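Sensor protein (Shewanella oneidensis, PDB 3LIC) probably senses an extracellular signal through its PDC-fold domain and passes it across the membrane to its own histidine kinase part in a two-component system. Local coordinates at residues 31-35 against 69-73. Sequence-based numbering, arbitrary orientation.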
loop_
_atom_site.group_PDB
_atom_site.type_symbol
_atom_site.label_atom_id
_atom_site.label_comp_id
_atom_site.label_asym_id
_atom_site.label_seq_id
_atom_site.Cartn_x
_atom_site.Cartn_y
_atom_site.Cartn_z
ATOM N N HIS A 31 -3.619 -9.745 5.043
ATOM C CA HIS A 31 -5.064 -9.666 5.297
ATOM C C HIS A 31 -5.809 -9.081 4.052
ATOM O O HIS A 31 -6.826 -9.578 3.614
ATOM C CB HIS A 31 -5.325 -8.825 6.561
ATOM C CG HIS A 31 -6.771 -8.700 6.904
ATOM N ND1 HIS A 31 -7.293 -7.616 7.593
ATOM C CD2 HIS A 31 -7.816 -9.502 6.614
ATOM C CE1 HIS A 31 -8.599 -7.761 7.727
ATOM N NE2 HIS A 31 -8.938 -8.909 7.150
ATOM N N ALA A 32 -5.269 -8.020 3.478
ATOM C CA ALA A 32 -5.867 -7.365 2.299
ATOM C C ALA A 32 -5.844 -8.311 1.078
ATOM O O ALA A 32 -6.822 -8.422 0.348
ATOM C CB ALA A 32 -5.088 -6.073 1.975
ATOM N N GLN A 33 -4.709 -8.995 0.899
ATOM C CA GLN A 33 -4.547 -10.003 -0.145
ATOM C C GLN A 33 -5.597 -11.077 -0.044
ATOM O O GLN A 33 -6.357 -11.289 -1.008
ATOM C CB GLN A 33 -3.136 -10.581 -0.130
ATOM C CG GLN A 33 -2.107 -9.488 -0.496
ATOM C CD GLN A 33 -0.602 -9.844 -0.246
ATOM O OE1 GLN A 33 -0.244 -10.985 -0.012
ATOM N NE2 GLN A 33 0.247 -8.842 -0.259
ATOM N N ALA A 34 -5.645 -11.730 1.109
ATOM C CA ALA A 34 -6.570 -12.830 1.376
ATOM C C ALA A 34 -8.023 -12.502 1.151
ATOM O O ALA A 34 -8.765 -13.306 0.560
ATOM C CB ALA A 34 -6.414 -13.310 2.800
ATOM N N ASN A 35 -8.431 -11.336 1.632
ATOM C CA ASN A 35 -9.787 -10.847 1.411
ATOM C C ASN A 35 -10.174 -10.499 -0.024
ATOM O O ASN A 35 -11.262 -10.779 -0.462
ATOM C CB ASN A 35 -10.004 -9.634 2.291
ATOM C CG ASN A 35 -10.520 -10.032 3.655
ATOM O OD1 ASN A 35 -11.529 -9.496 4.121
ATOM N ND2 ASN A 35 -9.865 -11.012 4.283
ATOM N N ASN A 69 -14.110 -4.528 8.108
ATOM C CA ASN A 69 -12.646 -4.565 8.152
ATOM C C ASN A 69 -12.074 -3.196 8.333
ATOM O O ASN A 69 -11.833 -2.501 7.355
ATOM C CB ASN A 69 -12.078 -5.222 6.895
ATOM C CG ASN A 69 -12.556 -6.648 6.743
ATOM O OD1 ASN A 69 -13.514 -6.946 6.030
ATOM N ND2 ASN A 69 -11.922 -7.522 7.437
ATOM N N PRO A 70 -11.868 -2.787 9.591
ATOM C CA PRO A 70 -11.469 -1.392 9.920
ATOM C C PRO A 70 -10.192 -0.937 9.207
ATOM O O PRO A 70 -10.050 0.264 8.943
ATOM C CB PRO A 70 -11.191 -1.439 11.435
ATOM C CG PRO A 70 -12.198 -2.574 11.959
ATOM C CD PRO A 70 -12.142 -3.620 10.795
ATOM N N ASP A 71 -9.243 -1.851 8.929
ATOM C CA ASP A 71 -7.979 -1.445 8.266
ATOM C C ASP A 71 -8.104 -1.086 6.811
ATOM O O ASP A 71 -7.173 -0.427 6.314
ATOM C CB ASP A 71 -6.910 -2.519 8.361
ATOM C CG ASP A 71 -6.353 -2.631 9.762
ATOM O OD1 ASP A 71 -6.070 -1.562 10.382
ATOM O OD2 ASP A 71 -6.202 -3.773 10.237
ATOM N N PHE A 72 -9.191 -1.519 6.122
ATOM C CA PHE A 72 -9.341 -1.233 4.667
ATOM C C PHE A 72 -9.915 0.160 4.451
ATOM O O PHE A 72 -10.793 0.582 5.143
ATOM C CB PHE A 72 -10.188 -2.274 3.912
ATOM C CG PHE A 72 -9.733 -3.741 4.101
ATOM C CD1 PHE A 72 -8.436 -4.055 4.455
ATOM C CD2 PHE A 72 -10.597 -4.778 3.820
ATOM C CE1 PHE A 72 -8.008 -5.363 4.571
ATOM C CE2 PHE A 72 -10.197 -6.120 3.943
ATOM C CZ PHE A 72 -8.873 -6.399 4.365
ATOM N N PHE A 73 -9.382 0.901 3.496
ATOM C CA PHE A 73 -9.918 2.199 3.196
ATOM C C PHE A 73 -11.123 2.079 2.249
ATOM O O PHE A 73 -12.151 2.761 2.407
ATOM C CB PHE A 73 -8.843 3.048 2.512
ATOM C CG PHE A 73 -9.353 4.380 2.110
ATOM C CD1 PHE A 73 -9.568 5.378 3.099
ATOM C CD2 PHE A 73 -9.692 4.652 0.764
ATOM C CE1 PHE A 73 -10.094 6.608 2.751
ATOM C CE2 PHE A 73 -10.246 5.889 0.408
ATOM C CZ PHE A 73 -10.455 6.865 1.430
#
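F72 pushes the far end of its ring between H31, A32 and N35, which lie on one side of the long helix 2-46. F72 CZ sits over the centre of one face of the H31 imidazole, 3.6 Å from H31 CE1, and the two ring planes are inclined at 38°, an oblique meeting. H31 reaches this place because its CG is anti to the backbone N (chi1 -180°), which swings the ring out from the helix and over to the turn; an imidazole suits the spot, offering a flat face to the phenyl ring while its nitrogens can stay near polar groups. Beside it, F72 CE1 rests 3.7 Å from A32 CA; a methyl side chain is small enough to let the aromatic ring come this near the helix backbone. One helical turn beyond H31, N35 brings a polar amide to the rim of the phenyl ring, where the helix is partly exposed, steeply turned against the ring plane, with N35 OD1 3.6 Å from F72 CE2. N69, at the start of the type I turn 69-72, lies by the edge of the imidazole, and the backbone bond from F72 N to N69 O (3.1 Å) closes that turn. An alanine in place of H31 would probably leave one side of the F72 ring tip without its flat partner and open a gap between helix and turn. F72 also touches V165 and L167 of strand 161-168, long enough to bridge the six-stranded antiparallel sheet of the first PDC sensor domain and the long helix, while R96 binds the carbonyl oxygens of N69 and F72. With no clear hydrogen bond across the two segments, their cohesion probably rests chiefly on van der Waals contact with one buried aromatic ring bordered by the partly exposed H31, N35 and N69.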